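Local structure of vacuolar protein sorting-associated protein IST1 (Saccharomyces cerevisiae, 3GGY) at residues Phe8-Cys19 against Glu124-Lys135; Ile65-Leu73 against Tyr114-Val122. The protein acts late in multivesicular-body sorting of cargo proteins, regulating recruitment of the ATPase VPS4 to the ESCRT-III complex. One frame throughout, in Å; residues are numbered along the deposited sequence.

Interaction 1 of 2, residues Phe8-Cys19 against Glu124-Lys135; sequences FTIKLKTCLKMC and ELSQLKDLMAWK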
loop_
_atom_site.group_PDB
_atom_site.type_symbol
_atom_site.label_atom_id
_atom_site.label_comp_id
_atom_site.label_asym_id
_atom_site.label_seq_id
_atom_site.Cartn_x
_atom_site.Cartn_y
_atom_site.Cartn_z
ATOM N N PHE A 8 -19.573 -16.112 -10.010
ATOM C CA PHE A 8 -18.234 -15.574 -9.831
ATOM C C PHE A 8 -18.230 -14.054 -9.964
ATOM O O PHE A 8 -17.705 -13.347 -9.104
ATOM C CB PHE A 8 -17.290 -16.165 -10.872
ATOM C CG PHE A 8 -15.932 -15.536 -10.874
ATOM C CD1 PHE A 8 -15.016 -15.825 -9.869
ATOM C CD2 PHE A 8 -15.579 -14.631 -11.865
ATOM C CE1 PHE A 8 -13.766 -15.220 -9.856
ATOM C CE2 PHE A 8 -14.331 -14.020 -11.860
ATOM C CZ PHE A 8 -13.426 -14.317 -10.851
ATOM N N THR A 9 -18.820 -13.560 -11.047
ATOM C CA THR A 9 -18.877 -12.128 -11.317
ATOM C C THR A 9 -19.505 -11.318 -10.188
ATOM O O THR A 9 -19.076 -10.198 -9.912
ATOM C CB THR A 9 -19.647 -11.845 -12.622
ATOM O OG1 THR A 9 -18.964 -12.461 -13.719
ATOM C CG2 THR A 9 -19.739 -10.346 -12.878
ATOM N N ILE A 10 -20.519 -11.883 -9.541
ATOM C CA ILE A 10 -21.188 -11.192 -8.447
ATOM C C ILE A 10 -20.324 -11.202 -7.193
ATOM O O ILE A 10 -20.214 -10.189 -6.498
ATOM C CB ILE A 10 -22.557 -11.835 -8.136
ATOM C CG1 ILE A 10 -23.478 -11.687 -9.349
ATOM C CG2 ILE A 10 -23.178 -11.179 -6.916
ATOM C CD1 ILE A 10 -24.834 -12.336 -9.187
ATOM N N LYS A 11 -19.706 -12.343 -6.904
ATOM C CA LYS A 11 -18.848 -12.450 -5.733
ATOM C C LYS A 11 -17.638 -11.532 -5.883
ATOM O O LYS A 11 -17.179 -10.938 -4.908
ATOM C CB LYS A 11 -18.379 -13.894 -5.536
ATOM C CG LYS A 11 -19.505 -14.882 -5.276
ATOM C CD LYS A 11 -18.977 -16.207 -4.736
ATOM C CE LYS A 11 -17.990 -16.851 -5.692
ATOM N NZ LYS A 11 -18.608 -17.149 -7.014
ATOM N N LEU A 12 -17.129 -11.416 -7.107
ATOM C CA LEU A 12 -15.971 -10.562 -7.368
ATOM C C LEU A 12 -16.351 -9.093 -7.201
ATOM O O LEU A 12 -15.614 -8.315 -6.590
ATOM C CB LEU A 12 -15.431 -10.804 -8.783
ATOM C CG LEU A 12 -14.228 -9.961 -9.226
ATOM C CD1 LEU A 12 -13.048 -10.202 -8.293
ATOM C CD2 LEU A 12 -13.854 -10.317 -10.657
ATOM N N LYS A 13 -17.510 -8.718 -7.735
ATOM C CA LYS A 13 -17.971 -7.341 -7.630
ATOM C C LYS A 13 -18.114 -6.962 -6.164
ATOM O O LYS A 13 -17.653 -5.901 -5.743
ATOM C CB LYS A 13 -19.316 -7.168 -8.341
ATOM C CG LYS A 13 -19.846 -5.741 -8.303
ATOM C CD LYS A 13 -21.149 -5.596 -9.085
ATOM C CE LYS A 13 -22.276 -6.404 -8.453
ATOM N NZ LYS A 13 -23.559 -6.261 -9.203
ATOM N N THR A 14 -18.752 -7.838 -5.393
ATOM C CA THR A 14 -18.959 -7.614 -3.967
ATOM C C THR A 14 -17.619 -7.444 -3.261
ATOM O O THR A 14 -17.450 -6.560 -2.418
ATOM C CB THR A 14 -19.691 -8.802 -3.310
ATOM O OG1 THR A 14 -20.973 -8.977 -3.922
ATOM C CG2 THR A 14 -19.878 -8.558 -1.820
ATOM N N CYS A 15 -16.673 -8.308 -3.608
ATOM C CA CYS A 15 -15.345 -8.275 -3.013
ATOM C C CYS A 15 -14.613 -6.973 -3.316
ATOM O O CYS A 15 -14.105 -6.311 -2.411
ATOM C CB CYS A 15 -14.519 -9.460 -3.520
ATOM S SG CYS A 15 -12.824 -9.505 -2.881
ATOM N N LEU A 16 -14.565 -6.606 -4.591
ATOM C CA LEU A 16 -13.882 -5.387 -5.004
ATOM C C LEU A 16 -14.495 -4.145 -4.363
ATOM O O LEU A 16 -13.777 -3.242 -3.943
ATOM C CB LEU A 16 -13.902 -5.261 -6.527
ATOM C CG LEU A 16 -13.009 -6.257 -7.276
ATOM C CD1 LEU A 16 -13.284 -6.188 -8.767
ATOM C CD2 LEU A 16 -11.544 -5.940 -6.996
ATOM N N LYS A 17 -15.820 -4.105 -4.273
ATOM C CA LYS A 17 -16.474 -2.950 -3.668
ATOM C C LYS A 17 -16.099 -2.805 -2.197
ATOM O O LYS A 17 -15.865 -1.695 -1.718
ATOM C CB LYS A 17 -17.997 -3.055 -3.815
ATOM C CG LYS A 17 -18.490 -2.751 -5.219
ATOM C CD LYS A 17 -20.012 -2.796 -5.295
ATOM C CE LYS A 17 -20.503 -2.456 -6.692
ATOM N NZ LYS A 17 -20.132 -1.070 -7.095
ATOM N N MET A 18 -16.037 -3.927 -1.487
ATOM C CA MET A 18 -15.683 -3.912 -0.073
ATOM C C MET A 18 -14.214 -3.534 0.073
ATOM O O MET A 18 -13.844 -2.782 0.977
ATOM C CB MET A 18 -15.934 -5.284 0.557
ATOM C CG MET A 18 -15.621 -5.369 2.046
ATOM S SD MET A 18 -16.847 -4.591 3.127
ATOM C CE MET A 18 -16.118 -3.008 3.422
ATOM N N CYS A 19 -13.368 -4.055 -0.812
ATOM C CA CYS A 19 -11.948 -3.722 -0.740
ATOM C C CYS A 19 -11.746 -2.222 -0.918
ATOM O O CYS A 19 -10.939 -1.613 -0.223
ATOM C CB CYS A 19 -11.155 -4.473 -1.809
ATOM S SG CYS A 19 -10.899 -6.214 -1.416
ATOM N N GLU A 124 -10.411 -8.491 3.346
ATOM C CA GLU A 124 -11.070 -8.864 2.099
ATOM C C GLU A 124 -10.132 -9.136 0.926
ATOM O O GLU A 124 -10.508 -9.832 -0.012
ATOM C CB GLU A 124 -12.079 -7.786 1.689
ATOM C CG GLU A 124 -13.282 -7.640 2.617
ATOM C CD GLU A 124 -12.904 -7.212 4.023
ATOM O OE1 GLU A 124 -12.042 -6.318 4.167
ATOM O OE2 GLU A 124 -13.480 -7.761 4.988
ATOM N N LEU A 125 -8.918 -8.596 0.962
ATOM C CA LEU A 125 -7.993 -8.835 -0.141
ATOM C C LEU A 125 -7.737 -10.329 -0.323
ATOM O O LEU A 125 -7.520 -10.792 -1.443
ATOM C CB LEU A 125 -6.665 -8.102 0.088
ATOM C CG LEU A 125 -6.686 -6.571 0.007
ATOM C CD1 LEU A 125 -5.334 -6.029 0.438
ATOM C CD2 LEU A 125 -7.025 -6.117 -1.414
ATOM N N SER A 126 -7.770 -11.084 0.773
ATOM C CA SER A 126 -7.537 -12.529 0.694
ATOM C C SER A 126 -8.600 -13.202 -0.169
ATOM O O SER A 126 -8.354 -14.244 -0.779
ATOM C CB SER A 126 -7.527 -13.155 2.096
ATOM O OG SER A 126 -8.764 -12.961 2.758
ATOM N N GLN A 127 -9.783 -12.602 -0.220
ATOM C CA GLN A 127 -10.876 -13.138 -1.023
ATOM C C GLN A 127 -10.543 -13.068 -2.508
ATOM O O GLN A 127 -10.993 -13.904 -3.290
ATOM C CB GLN A 127 -12.164 -12.357 -0.750
ATOM C CG GLN A 127 -12.829 -12.694 0.569
ATOM C CD GLN A 127 -13.888 -11.679 0.952
ATOM O OE1 GLN A 127 -14.657 -11.220 0.106
ATOM N NE2 GLN A 127 -13.939 -11.331 2.233
ATOM N N LEU A 128 -9.759 -12.065 -2.899
ATOM C CA LEU A 128 -9.373 -11.918 -4.299
ATOM C C LEU A 128 -8.487 -13.088 -4.691
ATOM O O LEU A 128 -8.614 -13.640 -5.790
ATOM C CB LEU A 128 -8.625 -10.603 -4.522
ATOM C CG LEU A 128 -9.449 -9.321 -4.387
ATOM C CD1 LEU A 128 -8.541 -8.124 -4.587
ATOM C CD2 LEU A 128 -10.580 -9.315 -5.414
ATOM N N LYS A 129 -7.589 -13.469 -3.791
ATOM C CA LYS A 129 -6.704 -14.594 -4.054
ATOM C C LYS A 129 -7.548 -15.847 -4.245
ATOM O O LYS A 129 -7.383 -16.571 -5.225
ATOM C CB LYS A 129 -5.735 -14.812 -2.893
ATOM C CG LYS A 129 -4.765 -15.960 -3.130
ATOM C CD LYS A 129 -3.862 -16.205 -1.932
ATOM C CE LYS A 129 -4.553 -17.049 -0.879
ATOM N NZ LYS A 129 -4.796 -18.435 -1.368
ATOM N N ASP A 130 -8.461 -16.092 -3.309
ATOM C CA ASP A 130 -9.319 -17.268 -3.389
ATOM C C ASP A 130 -10.111 -17.297 -4.695
ATOM O O ASP A 130 -10.225 -18.342 -5.339
ATOM C CB ASP A 130 -10.282 -17.315 -2.199
ATOM C CG ASP A 130 -9.565 -17.474 -0.871
ATOM O OD1 ASP A 130 -8.544 -18.194 -0.825
ATOM O OD2 ASP A 130 -10.029 -16.895 0.133
ATOM N N LEU A 131 -10.658 -16.152 -5.084
ATOM C CA LEU A 131 -11.434 -16.074 -6.318
ATOM C C LEU A 131 -10.594 -16.351 -7.559
ATOM O O LEU A 131 -11.039 -17.065 -8.459
ATOM C CB LEU A 131 -12.086 -14.697 -6.452
ATOM C CG LEU A 131 -13.252 -14.398 -5.511
ATOM C CD1 LEU A 131 -13.652 -12.935 -5.641
ATOM C CD2 LEU A 131 -14.425 -15.309 -5.846
ATOM N N MET A 132 -9.385 -15.792 -7.607
ATOM C CA MET A 132 -8.514 -15.982 -8.767
ATOM C C MET A 132 -7.875 -17.364 -8.826
ATOM O O MET A 132 -7.555 -17.856 -9.909
ATOM C CB MET A 132 -7.432 -14.898 -8.816
ATOM C CG MET A 132 -7.981 -13.487 -8.995
ATOM S SD MET A 132 -9.239 -13.368 -10.305
ATOM C CE MET A 132 -10.722 -13.401 -9.313
ATOM N N ALA A 133 -7.686 -17.987 -7.666
ATOM C CA ALA A 133 -7.118 -19.330 -7.622
ATOM C C ALA A 133 -8.133 -20.275 -8.263
ATOM O O ALA A 133 -7.768 -21.273 -8.882
ATOM C CB ALA A 133 -6.847 -19.745 -6.181
ATOM N N TRP A 134 -9.413 -19.951 -8.112
ATOM C CA TRP A 134 -10.477 -20.763 -8.691
ATOM C C TRP A 134 -10.683 -20.434 -10.169
ATOM O O TRP A 134 -10.804 -21.333 -11.009
ATOM C CB TRP A 134 -11.796 -20.521 -7.947
ATOM C CG TRP A 134 -12.950 -21.238 -8.574
ATOM C CD1 TRP A 134 -13.288 -22.554 -8.409
ATOM C CD2 TRP A 134 -13.871 -20.705 -9.531
ATOM N NE1 TRP A 134 -14.359 -22.871 -9.208
ATOM C CE2 TRP A 134 -14.740 -21.754 -9.909
ATOM C CE3 TRP A 134 -14.049 -19.441 -10.110
ATOM C CZ2 TRP A 134 -15.770 -21.581 -10.841
ATOM C CZ3 TRP A 134 -15.074 -19.266 -11.038
ATOM C CH2 TRP A 134 -15.921 -20.332 -11.392
ATOM N N LYS A 135 -10.724 -19.141 -10.476
ATOM C CA LYS A 135 -10.944 -18.659 -11.836
ATOM C C LYS A 135 -9.830 -19.056 -12.797
ATOM O O LYS A 135 -10.090 -19.527 -13.904
ATOM C CB LYS A 135 -11.098 -17.135 -11.827
ATOM C CG LYS A 135 -11.548 -16.548 -13.147
ATOM C CD LYS A 135 -12.932 -17.056 -13.513
ATOM C CE LYS A 135 -13.397 -16.490 -14.846
ATOM N NZ LYS A 135 -14.755 -16.980 -15.203
#
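F8, L131 and C15 carry this near-antiparallel helix pair of the ESCRT-III-like N-terminal domain: the start of the long helix 8-46 lies against helix 125-135, axes 9.4 Å apart and crossing at -156°. The packing is knobs-into-holes. F8 is the knob at one end, set among L131, M132, W134 and K135. Its CG stands anti to the backbone N (chi1 173°), which swings the ring in among these four residues. K135 lays its aliphatic chain over one face, a CH-pi contact with CD 3.8 Å from the ring centroid, while its NZ runs on to the carbonyl of N88. M132 meets the rim of the ring in its plane, CE lying 3.2 Å from F8 CZ. The W134 six-membered ring lies obliquely beside F8, its CZ3 3.6 Å from F8 CD1. L131 is the opposing knob, among F8, K11, L12 and C15, with its CD1 3.7 Å from L12 CA. L128 fits among L12, C15, L16 and C19. At the other end M18 crosses E124, whose carboxylate forms a salt bridge with R22. C15 SG fills the middle, 3.4 Å from L128 CD2 and 3.6 Å from Q127 CB.

Interaction 2 of 2, residues Ile65-Leu73 against Tyr114-Val122; sequences IHIELLEIL and YAILFVDEV
A histidine-carboxylate hydrogen bond ties the long helix 50-82 to the connection that follows helix 105-115: H66 NE2 donates to E121 OE2 over 2.6 Å, with an N-H...O angle of 157°. The acceptor lies in the plane of the imidazole and uses its syn lone pair, on the side of the other oxygen, although the ring and carboxylate planes are turned 36° apart. Both side chains reach out to meet from opposite directions. H66 CG is anti to the backbone N (chi1 -170°), and the ring so placed points NE2 at the carboxylate, while E121 bends at chi2 to bring its carboxylate round. OE2 also accepts from Q30 of helix 8-46, so this one oxygen draws three parts of the chain together. The F118 carbonyl O approaches the ring edge as well, 3.3 Å from H66 CE1. Were H66 replaced by an alanine, E121 OE2 would probably lose one of its two donors, and its carboxylate would be held by Q30 with more freedom to turn. In this ESCRT-III-like helical domain, the chain after helix 105-115 passes through a type I beta turn from V119 to V122, which includes E121. Beside the polar pair, V119 spreads its two methyls over the leucines of 65-73: CG1 lies 3.7 Å from L70 CD2, whereas CG2 lies 4.0 Å from L69 CD2 and 3.9 Å from L73 CD1. L73 slides past V119 in the opposite sense, and its CD1 goes on to touch A115 CB at 3.6 Å.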
loop_
_atom_site.group_PDB
_atom_site.type_symbol
_atom_site.label_atom_id
_atom_site.label_comp_id
_atom_site.label_asym_id
_atom_site.label_seq_id
_atom_site.Cartn_x
_atom_site.Cartn_y
_atom_site.Cartn_z
ATOM N N ILE A 65 4.835 5.736 3.304
ATOM C CA ILE A 65 5.003 4.861 2.146
ATOM C C ILE A 65 3.834 3.871 2.087
ATOM O O ILE A 65 3.310 3.568 1.012
ATOM C CB ILE A 65 6.346 4.090 2.229
ATOM C CG1 ILE A 65 7.512 5.063 2.032
ATOM C CG2 ILE A 65 6.396 2.996 1.156
ATOM C CD1 ILE A 65 8.864 4.467 2.339
ATOM N N HIS A 66 3.417 3.380 3.248
ATOM C CA HIS A 66 2.314 2.432 3.308
ATOM C C HIS A 66 1.018 3.097 2.856
ATOM O O HIS A 66 0.192 2.476 2.201
ATOM C CB HIS A 66 2.148 1.889 4.724
ATOM C CG HIS A 66 1.202 0.732 4.813
ATOM N ND1 HIS A 66 1.517 -0.522 4.332
ATOM C CD2 HIS A 66 -0.052 0.643 5.312
ATOM C CE1 HIS A 66 0.495 -1.337 4.537
ATOM N NE2 HIS A 66 -0.470 -0.655 5.130
ATOM N N ILE A 67 0.834 4.366 3.208
ATOM C CA ILE A 67 -0.370 5.068 2.779
ATOM C C ILE A 67 -0.366 5.176 1.253
ATOM O O ILE A 67 -1.401 5.023 0.615
ATOM C CB ILE A 67 -0.446 6.478 3.406
ATOM C CG1 ILE A 67 -0.784 6.357 4.894
ATOM C CG2 ILE A 67 -1.493 7.315 2.681
ATOM C CD1 ILE A 67 -0.548 7.630 5.682
ATOM N N GLU A 68 0.806 5.427 0.669
ATOM C CA GLU A 68 0.919 5.518 -0.783
ATOM C C GLU A 68 0.540 4.167 -1.395
ATOM O O GLU A 68 -0.105 4.109 -2.441
ATOM C CB GLU A 68 2.347 5.878 -1.185
ATOM C CG GLU A 68 2.814 7.211 -0.632
ATOM C CD GLU A 68 4.205 7.587 -1.107
ATOM O OE1 GLU A 68 5.116 6.735 -1.018
ATOM O OE2 GLU A 68 4.386 8.737 -1.561
ATOM N N LEU A 69 0.954 3.080 -0.749
ATOM C CA LEU A 69 0.622 1.746 -1.249
ATOM C C LEU A 69 -0.891 1.597 -1.284
ATOM O O LEU A 69 -1.456 1.155 -2.282
ATOM C CB LEU A 69 1.224 0.655 -0.348
ATOM C CG LEU A 69 0.794 -0.802 -0.590
ATOM C CD1 LEU A 69 1.243 -1.265 -1.971
ATOM C CD2 LEU A 69 1.400 -1.704 0.501
ATOM N N LEU A 70 -1.549 1.970 -0.190
ATOM C CA LEU A 70 -3.006 1.871 -0.113
ATOM C C LEU A 70 -3.692 2.676 -1.212
ATOM O O LEU A 70 -4.704 2.241 -1.756
ATOM C CB LEU A 70 -3.503 2.346 1.257
ATOM C CG LEU A 70 -2.999 1.562 2.471
ATOM C CD1 LEU A 70 -3.641 2.124 3.744
ATOM C CD2 LEU A 70 -3.346 0.091 2.317
ATOM N N GLU A 71 -3.149 3.846 -1.539
ATOM C CA GLU A 71 -3.739 4.679 -2.585
ATOM C C GLU A 71 -3.659 3.972 -3.933
ATOM O O GLU A 71 -4.615 3.982 -4.711
ATOM C CB GLU A 71 -3.014 6.024 -2.660
ATOM C CG GLU A 71 -3.035 6.788 -1.342
ATOM C CD GLU A 71 -2.240 8.081 -1.386
ATOM O OE1 GLU A 71 -1.181 8.107 -2.049
ATOM O OE2 GLU A 71 -2.668 9.064 -0.743
ATOM N N ILE A 72 -2.520 3.348 -4.203
ATOM C CA ILE A 72 -2.336 2.638 -5.459
ATOM C C ILE A 72 -3.254 1.411 -5.519
ATOM O O ILE A 72 -3.883 1.135 -6.546
ATOM C CB ILE A 72 -0.866 2.195 -5.623
ATOM C CG1 ILE A 72 0.046 3.423 -5.616
ATOM C CG2 ILE A 72 -0.705 1.393 -6.911
ATOM C CD1 ILE A 72 1.522 3.104 -5.448
ATOM N N LEU A 73 -3.347 0.674 -4.419
ATOM C CA LEU A 73 -4.194 -0.510 -4.406
ATOM C C LEU A 73 -5.659 -0.140 -4.626
ATOM O O LEU A 73 -6.408 -0.886 -5.264
ATOM C CB LEU A 73 -4.025 -1.276 -3.088
ATOM C CG LEU A 73 -2.622 -1.840 -2.829
ATOM C CD1 LEU A 73 -2.629 -2.572 -1.485
ATOM C CD2 LEU A 73 -2.205 -2.787 -3.964
ATOM N N TYR A 114 -0.493 -9.877 -4.297
ATOM C CA TYR A 114 0.811 -9.739 -3.666
ATOM C C TYR A 114 0.713 -8.930 -2.380
ATOM O O TYR A 114 1.435 -9.187 -1.413
ATOM C CB TYR A 114 1.792 -9.035 -4.614
ATOM C CG TYR A 114 3.180 -8.922 -4.038
ATOM C CD1 TYR A 114 4.045 -10.012 -4.048
ATOM C CD2 TYR A 114 3.607 -7.751 -3.415
ATOM C CE1 TYR A 114 5.299 -9.945 -3.449
ATOM C CE2 TYR A 114 4.863 -7.674 -2.813
ATOM C CZ TYR A 114 5.701 -8.776 -2.833
ATOM O OH TYR A 114 6.939 -8.714 -2.237
ATOM N N ALA A 115 -0.195 -7.961 -2.372
ATOM C CA ALA A 115 -0.368 -7.076 -1.224
ATOM C C ALA A 115 -1.017 -7.684 0.011
ATOM O O ALA A 115 -0.875 -7.135 1.104
ATOM C CB ALA A 115 -1.153 -5.843 -1.649
ATOM N N ILE A 116 -1.727 -8.799 -0.150
ATOM C CA ILE A 116 -2.418 -9.435 0.975
ATOM C C ILE A 116 -1.564 -9.549 2.234
ATOM O O ILE A 116 -1.968 -9.141 3.325
ATOM C CB ILE A 116 -2.918 -10.846 0.588
ATOM C CG1 ILE A 116 -3.994 -10.727 -0.491
ATOM C CG2 ILE A 116 -3.461 -11.580 1.825
ATOM C CD1 ILE A 116 -4.298 -12.040 -1.209
ATOM N N LEU A 117 -0.380 -10.116 2.071
ATOM C CA LEU A 117 0.546 -10.315 3.172
ATOM C C LEU A 117 0.949 -9.015 3.868
ATOM O O LEU A 117 1.175 -8.987 5.078
ATOM C CB LEU A 117 1.797 -11.019 2.639
ATOM C CG LEU A 117 2.953 -11.278 3.596
ATOM C CD1 LEU A 117 2.521 -12.242 4.691
ATOM C CD2 LEU A 117 4.125 -11.857 2.816
ATOM N N PHE A 118 1.030 -7.941 3.096
ATOM C CA PHE A 118 1.468 -6.651 3.606
ATOM C C PHE A 118 0.381 -5.682 4.062
ATOM O O PHE A 118 0.692 -4.637 4.641
ATOM C CB PHE A 118 2.328 -5.988 2.533
ATOM C CG PHE A 118 3.502 -6.826 2.106
ATOM C CD1 PHE A 118 4.692 -6.793 2.822
ATOM C CD2 PHE A 118 3.410 -7.661 0.995
ATOM C CE1 PHE A 118 5.779 -7.579 2.439
ATOM C CE2 PHE A 118 4.489 -8.453 0.601
ATOM C CZ PHE A 118 5.678 -8.409 1.329
ATOM N N VAL A 119 -0.879 -6.013 3.804
ATOM C CA VAL A 119 -1.994 -5.145 4.183
ATOM C C VAL A 119 -3.027 -5.962 4.961
ATOM O O VAL A 119 -4.141 -6.190 4.495
ATOM C CB VAL A 119 -2.651 -4.517 2.917
ATOM C CG1 VAL A 119 -3.657 -3.451 3.316
ATOM C CG2 VAL A 119 -1.574 -3.916 2.025
ATOM N N ASP A 120 -2.650 -6.408 6.155
ATOM C CA ASP A 120 -3.576 -7.206 6.946
ATOM C C ASP A 120 -4.754 -6.391 7.470
ATOM O O ASP A 120 -5.735 -6.963 7.948
ATOM C CB ASP A 120 -2.850 -7.915 8.105
ATOM C CG ASP A 120 -2.120 -6.957 9.030
ATOM O OD1 ASP A 120 -2.670 -5.885 9.349
ATOM O OD2 ASP A 120 -0.993 -7.290 9.457
ATOM N N GLU A 121 -4.674 -5.064 7.362
ATOM C CA GLU A 121 -5.767 -4.216 7.828
ATOM C C GLU A 121 -6.985 -4.316 6.913
ATOM O O GLU A 121 -8.066 -3.838 7.256
ATOM C CB GLU A 121 -5.327 -2.749 7.951
ATOM C CG GLU A 121 -4.921 -2.099 6.647
ATOM C CD GLU A 121 -3.421 -2.063 6.461
ATOM O OE1 GLU A 121 -2.759 -3.090 6.724
ATOM O OE2 GLU A 121 -2.905 -1.003 6.044
ATOM N N VAL A 122 -6.810 -4.930 5.744
ATOM C CA VAL A 122 -7.911 -5.123 4.803
ATOM C C VAL A 122 -8.003 -6.618 4.503
ATOM O O VAL A 122 -7.432 -7.109 3.530
ATOM C CB VAL A 122 -7.680 -4.340 3.490
ATOM C CG1 VAL A 122 -8.839 -4.571 2.529
ATOM C CG2 VAL A 122 -7.544 -2.857 3.794
#

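Overall arrangement
Along the chain interaction 2 is nested within interaction 1: 8-19 comes first, then 65-73, 114-122 and 124-135. Helices 8-46 and 50-82 are consecutive, as are 105-115 and 125-135, so each contact sets one of two consecutive long helices against one of two consecutive later segments. Interaction 2 lies about 3 Å from the centre of the chain and is buried; interaction 1 lies about 18 Å out and is partly buried, the two centres being about 16 Å apart. They meet where I116 CD1 packs on L125, S126 and K129 and where L125 touches V119. Together they place 114-122 and 124-135 against the two long helices, consistent with a compact ESCRT-III-like helical domain.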